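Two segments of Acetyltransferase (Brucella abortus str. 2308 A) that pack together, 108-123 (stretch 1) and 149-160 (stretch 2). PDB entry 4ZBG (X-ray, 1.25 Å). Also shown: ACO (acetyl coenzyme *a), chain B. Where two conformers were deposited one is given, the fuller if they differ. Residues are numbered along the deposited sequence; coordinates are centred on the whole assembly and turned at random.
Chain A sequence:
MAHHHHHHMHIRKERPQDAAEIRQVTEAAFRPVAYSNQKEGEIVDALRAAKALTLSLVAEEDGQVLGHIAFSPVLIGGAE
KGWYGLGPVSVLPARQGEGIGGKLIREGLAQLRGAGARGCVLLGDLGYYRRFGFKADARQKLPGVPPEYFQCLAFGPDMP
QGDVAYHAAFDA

Stretch 1, residues 108-123: GLAQLRGAGARGCVLL
Stretch 2, residues 149-160: YFQCLAFGPDMP

The two stretches form an antiparallel two-strand pairing whose one end is closed by an aromatic ring, F155, set against the helix that precedes the first strand. Stretch 1 enters as a helix through G114, turns through a loop, and continues as a strand from G119; stretch 2 supplies the partner strand, which runs to A154, followed by an irregular segment to P160. The strand axes approach to 4.7 Å with their N-to-C directions 170° apart, and the contact buries 923 Å² in all.

The helix ends in a Schellman motif. G116, at phi/psi 98/12, donates from N to R113 O (3.1 Å), and A117 N reaches L112 O (3.1 Å). At these angles a CB on G116 would be jammed against the preceding carbonyl, so the turn calls for glycine. A117 (-63/152) and R118 (-96/-20) then lead into the extended G119 (175/174).

In the register, G119 faces A154, C120 L153, V121 C152, and L122 Q151. C120 and L153 form a hydrogen-bonded pair, with C120 N to L153 O at 2.9 Å and L153 N to C120 O at 2.8 Å. L122 and Q151 repeat it, L122 N lying 3.0 Å from Q151 O and Q151 N 2.9 Å from L122 O. A fifth hydrogen bond, F155 N to R118 O (2.9 Å), extends the ladder beyond the last pair. At the non-hydrogen-bonded positions the chains draw closer: the CA atoms of G119 and A154 are 4.3 Å apart. An ideal CB on G119 would lie 3.0 Å from L153 O, a clash, so this approach depends on the absence of a side chain. V121 CA makes a CA-H...O contact with Q151 O at 3.2 Å.

Side chains alternate between the sheet faces. V121 (chi1 m) and C152 (m) share one, where V121 CG1 lies 3.8 Å from C152 SG and 3.5 Å from SD of M159, whose all-t side chain extends back to the strand. C120 (t), L122 (p, p), Q151 (m, t) and L153 (t, p) occupy the other; there L153 CD2 meets L109 CD1 of the helix at 3.8 Å. Beyond the paired residues, L123 (m, t) brings CD2 to 3.6 Å from F150 CD1.

F155 (chi1 m, chi2 -38°) has the largest area covered in the contact. Its CB points toward stretch 1, and R113 CB sits 4.2 Å from the ring centroid, only 3° off the normal, in a CH-pi contact. A117 O approaches the ring edge, 3.3 Å from F155 CD2, while L112 CB is 4.2 Å from F155 CE2 and L109 CD2 4.2 Å from F155 CZ. The R113 guanidinium (chi1 to chi3 t, t, m) places a face over F155 CD1, with NH2 3.2 Å from that atom; one water accepts from R113 NH2 (3.0 Å) and donates to A154 O (2.7 Å). R118 (m, m, m) folds its guanidinium over P157, NH1 to CG 3.4 Å, and a second water donates to both R118 O (2.9 Å) and P157 O (2.6 Å).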

# COMPACT_ATOMS: atom_id res chain seq x y z
N GLY A 108 -3.07 3.11 7.26
CA GLY A 108 -3.42 3.53 5.91
C GLY A 108 -4.90 3.42 5.63
O GLY A 108 -5.51 4.34 5.06
N LEU A 109 -5.50 2.30 6.02
CA LEU A 109 -6.93 2.11 5.83
C LEU A 109 -7.73 3.15 6.61
O LEU A 109 -8.72 3.67 6.12
CB LEU A 109 -7.35 0.70 6.23
CG LEU A 109 -6.77 -0.41 5.36
CD1 LEU A 109 -7.09 -1.75 6.00
CD2 LEU A 109 -7.30 -0.34 3.93
N ALA A 110 -7.28 3.45 7.83
CA ALA A 110 -7.98 4.42 8.65
C ALA A 110 -7.94 5.80 7.99
O ALA A 110 -8.93 6.53 7.99
CB ALA A 110 -7.40 4.47 10.06
N GLN A 111 -6.80 6.13 7.40
CA GLN A 111 -6.67 7.42 6.74
C GLN A 111 -7.51 7.51 5.47
O GLN A 111 -8.13 8.54 5.19
CB GLN A 111 -5.20 7.77 6.51
CG GLN A 111 -4.49 8.08 7.82
CD GLN A 111 -3.13 8.71 7.63
OE1 GLN A 111 -2.90 9.46 6.68
NE2 GLN A 111 -2.22 8.41 8.54
N LEU A 112 -7.56 6.42 4.70
CA LEU A 112 -8.45 6.38 3.54
C LEU A 112 -9.91 6.54 3.94
O LEU A 112 -10.63 7.34 3.35
CB LEU A 112 -8.33 5.06 2.78
CG LEU A 112 -7.15 4.86 1.83
CD1 LEU A 112 -7.32 3.52 1.14
CD2 LEU A 112 -7.05 5.99 0.81
N ARG A 113 -10.34 5.78 4.95
CA ARG A 113 -11.71 5.90 5.41
C ARG A 113 -11.99 7.33 5.87
O ARG A 113 -13.04 7.90 5.54
CB ARG A 113 -11.96 4.91 6.56
CG ARG A 113 -13.43 4.79 6.94
CD ARG A 113 -13.60 3.99 8.21
NE ARG A 113 -13.32 2.56 8.04
CZ ARG A 113 -14.25 1.65 7.76
NH1 ARG A 113 -15.52 2.02 7.62
NH2 ARG A 113 -13.91 0.38 7.62
N GLY A 114 -11.05 7.90 6.60
CA GLY A 114 -11.21 9.23 7.16
C GLY A 114 -11.30 10.31 6.11
O GLY A 114 -11.83 11.38 6.37
N ALA A 115 -10.81 10.01 4.91
CA ALA A 115 -10.82 10.98 3.82
C ALA A 115 -11.99 10.78 2.86
O ALA A 115 -12.08 11.47 1.86
CB ALA A 115 -9.49 10.95 3.08
N GLY A 116 -12.87 9.84 3.18
CA GLY A 116 -14.08 9.63 2.40
C GLY A 116 -14.05 8.51 1.37
O GLY A 116 -14.95 8.43 0.53
N ALA A 117 -13.04 7.66 1.41
CA ALA A 117 -12.94 6.54 0.48
C ALA A 117 -14.11 5.56 0.64
O ALA A 117 -14.67 5.42 1.72
CB ALA A 117 -11.62 5.82 0.65
N ARG A 118 -14.45 4.88 -0.45
CA ARG A 118 -15.53 3.91 -0.42
C ARG A 118 -15.04 2.48 -0.23
O ARG A 118 -15.80 1.59 0.17
CB ARG A 118 -16.35 4.01 -1.71
CG ARG A 118 -17.08 5.34 -1.84
CD ARG A 118 -18.44 5.29 -1.16
NE ARG A 118 -19.42 4.58 -1.97
CZ ARG A 118 -20.72 4.52 -1.68
NH1 ARG A 118 -21.55 3.85 -2.48
NH2 ARG A 118 -21.18 5.12 -0.60
N GLY A 119 -13.76 2.24 -0.51
CA GLY A 119 -13.22 0.92 -0.29
C GLY A 119 -11.81 0.73 -0.77
O GLY A 119 -11.23 1.62 -1.41
N CYS A 120 -11.26 -0.44 -0.46
CA CYS A 120 -9.91 -0.79 -0.86
C CYS A 120 -9.87 -2.22 -1.38
O CYS A 120 -10.57 -3.10 -0.86
CB CYS A 120 -8.99 -0.67 0.35
SG CYS A 120 -7.23 -0.70 -0.03
N VAL A 121 -9.05 -2.44 -2.40
CA VAL A 121 -8.81 -3.79 -2.93
C VAL A 121 -7.33 -4.10 -2.87
O VAL A 121 -6.51 -3.20 -2.78
CB VAL A 121 -9.33 -3.96 -4.36
CG1 VAL A 121 -10.82 -3.75 -4.41
CG2 VAL A 121 -8.59 -3.02 -5.32
N LEU A 122 -7.00 -5.38 -2.94
CA LEU A 122 -5.61 -5.79 -3.02
C LEU A 122 -5.47 -7.19 -3.60
O LEU A 122 -6.44 -7.95 -3.65
CB LEU A 122 -4.93 -5.73 -1.65
CG LEU A 122 -5.45 -6.62 -0.52
CD1 LEU A 122 -4.96 -8.06 -0.59
CD2 LEU A 122 -5.05 -6.00 0.82
N LEU A 123 -4.25 -7.51 -4.03
CA LEU A 123 -3.89 -8.87 -4.41
C LEU A 123 -2.79 -9.35 -3.47
O LEU A 123 -1.77 -8.67 -3.31
CB LEU A 123 -3.40 -8.91 -5.86
CG LEU A 123 -4.47 -8.61 -6.92
CD1 LEU A 123 -3.86 -8.41 -8.29
CD2 LEU A 123 -5.51 -9.73 -6.95
N TYR A 149 -8.98 -14.08 -6.84
CA TYR A 149 -8.22 -12.92 -7.27
C TYR A 149 -8.21 -11.83 -6.20
O TYR A 149 -7.56 -11.97 -5.17
CB TYR A 149 -8.78 -12.37 -8.59
N PHE A 150 -8.95 -10.75 -6.44
CA PHE A 150 -8.97 -9.59 -5.55
C PHE A 150 -9.52 -9.90 -4.17
O PHE A 150 -10.40 -10.74 -4.01
CB PHE A 150 -9.80 -8.47 -6.18
CG PHE A 150 -9.23 -7.94 -7.45
CD1 PHE A 150 -8.07 -7.19 -7.44
CD2 PHE A 150 -9.86 -8.19 -8.66
CE1 PHE A 150 -7.53 -6.70 -8.62
CE2 PHE A 150 -9.33 -7.70 -9.84
CZ PHE A 150 -8.16 -6.96 -9.82
N GLN A 151 -9.00 -9.19 -3.17
CA GLN A 151 -9.60 -9.15 -1.85
C GLN A 151 -10.12 -7.75 -1.65
O GLN A 151 -9.50 -6.78 -2.10
CB GLN A 151 -8.59 -9.53 -0.78
CG GLN A 151 -7.95 -10.88 -1.04
CD GLN A 151 -6.94 -11.25 0.03
OE1 GLN A 151 -7.17 -10.99 1.21
NE2 GLN A 151 -5.82 -11.83 -0.39
N CYS A 152 -11.25 -7.63 -0.96
CA CYS A 152 -11.97 -6.37 -0.91
C CYS A 152 -12.39 -5.99 0.49
O CYS A 152 -12.81 -6.83 1.28
CB CYS A 152 -13.24 -6.44 -1.77
SG CYS A 152 -12.98 -6.71 -3.51
N LEU A 153 -12.26 -4.70 0.78
CA LEU A 153 -12.73 -4.13 2.03
C LEU A 153 -13.60 -2.92 1.69
O LEU A 153 -13.09 -1.91 1.20
CB LEU A 153 -11.56 -3.71 2.92
CG LEU A 153 -11.90 -2.88 4.17
CD1 LEU A 153 -12.84 -3.64 5.10
CD2 LEU A 153 -10.64 -2.48 4.91
N ALA A 154 -14.90 -3.03 1.93
CA ALA A 154 -15.82 -1.95 1.63
C ALA A 154 -16.00 -1.08 2.86
O ALA A 154 -16.18 -1.60 3.96
CB ALA A 154 -17.17 -2.51 1.18
N PHE A 155 -15.96 0.24 2.68
CA PHE A 155 -16.19 1.15 3.80
C PHE A 155 -17.66 1.51 3.94
O PHE A 155 -18.10 1.98 4.99
CB PHE A 155 -15.31 2.40 3.66
CG PHE A 155 -13.84 2.10 3.69
CD1 PHE A 155 -13.34 1.12 4.54
CD2 PHE A 155 -12.96 2.78 2.86
CE1 PHE A 155 -11.98 0.84 4.57
CE2 PHE A 155 -11.60 2.50 2.89
CZ PHE A 155 -11.11 1.53 3.74
N GLY A 156 -18.42 1.29 2.87
CA GLY A 156 -19.86 1.43 2.87
C GLY A 156 -20.47 0.25 2.14
O GLY A 156 -20.25 -0.90 2.52
N PRO A 157 -21.22 0.52 1.06
CA PRO A 157 -21.79 -0.55 0.24
C PRO A 157 -20.71 -1.44 -0.37
O PRO A 157 -19.56 -1.01 -0.52
CB PRO A 157 -22.53 0.20 -0.87
CG PRO A 157 -22.83 1.54 -0.28
CD PRO A 157 -21.66 1.85 0.61
N ASP A 158 -21.07 -2.67 -0.71
CA ASP A 158 -20.12 -3.62 -1.28
C ASP A 158 -19.57 -3.11 -2.60
O ASP A 158 -20.17 -2.25 -3.25
CB ASP A 158 -20.74 -5.00 -1.46
CG ASP A 158 -20.92 -5.73 -0.14
OD1 ASP A 158 -19.90 -5.98 0.54
OD2 ASP A 158 -22.08 -6.04 0.21
N MET A 159 -18.43 -3.64 -2.99
CA MET A 159 -17.73 -3.18 -4.18
C MET A 159 -18.62 -3.29 -5.40
O MET A 159 -19.16 -4.36 -5.69
CB MET A 159 -16.46 -3.98 -4.40
CG MET A 159 -15.53 -3.33 -5.38
SD MET A 159 -14.05 -4.30 -5.61
CE MET A 159 -13.29 -3.34 -6.91
N PRO A 160 -18.78 -2.18 -6.13
CA PRO A 160 -19.58 -2.21 -7.35
C PRO A 160 -18.92 -3.09 -8.40
O PRO A 160 -17.70 -3.27 -8.40
CB PRO A 160 -19.58 -0.75 -7.80
CG PRO A 160 -18.35 -0.18 -7.20
CD PRO A 160 -18.19 -0.85 -5.89
N1A ACO B . 3.98 -12.65 17.52
C2A ACO B . 3.63 -13.63 16.69
N3A ACO B . 3.45 -13.42 15.40
C4A ACO B . 3.61 -12.20 14.88
C5A ACO B . 3.96 -11.15 15.70
C6A ACO B . 4.15 -11.42 17.07
N6A ACO B . 4.53 -10.35 17.97
N7A ACO B . 4.05 -10.05 14.95
C8A ACO B . 3.75 -10.41 13.71
N9A ACO B . 3.48 -11.70 13.64
C1B ACO B . 3.11 -12.46 12.45
C2B ACO B . 1.95 -12.09 11.89
O2B ACO B . 0.79 -12.69 12.51
C3B ACO B . 2.11 -12.59 10.31
O3B ACO B . 1.96 -14.03 10.22
P3B ACO B . 0.56 -14.77 9.78
O7A ACO B . 0.87 -16.24 9.77
O8A ACO B . 0.16 -14.27 8.41
O9A ACO B . -0.49 -14.41 10.81
C4B ACO B . 3.36 -12.23 9.98
O4B ACO B . 4.15 -12.11 11.34
C5B ACO B . 3.54 -10.87 9.30
O5B ACO B . 2.74 -9.90 9.94
P1A ACO B . 3.30 -8.40 10.27
O1A ACO B . 4.41 -8.43 11.28
O2A ACO B . 2.09 -7.56 10.59
O3A ACO B . 3.84 -7.87 8.85
P2A ACO B . 5.37 -7.57 8.43
O4A ACO B . 5.89 -6.37 9.16
O5A ACO B . 6.19 -8.82 8.47
O6A ACO B . 5.11 -7.10 6.90
CBP ACO B . 4.96 -7.75 4.60
CCP ACO B . 4.40 -7.94 6.01
CDP ACO B . 4.12 -8.57 3.64
CEP ACO B . 4.89 -6.26 4.26
CAP ACO B . 6.42 -8.22 4.59
OAP ACO B . 6.43 -9.61 4.77
C9P ACO B . 7.18 -7.87 3.31
O9P ACO B . 7.67 -6.80 3.11
N8P ACO B . 7.28 -8.94 2.36
C7P ACO B . 7.99 -8.78 1.11
C6P ACO B . 7.24 -7.85 0.16
C5P ACO B . 5.82 -8.31 -0.06
O5P ACO B . 5.56 -9.42 -0.42
N4P ACO B . 4.79 -7.35 0.19
C3P ACO B . 3.40 -7.71 -0.00
C2P ACO B . 3.03 -7.67 -1.48
S1P ACO B . 1.23 -7.88 -1.64
C ACO B . 0.57 -6.23 -1.37
O ACO B . 1.30 -5.29 -1.28
CH3 ACO B . -0.94 -6.10 -1.27
O HOH W 1 -15.84 -1.70 6.60
O HOH W 2 -18.57 1.34 -0.52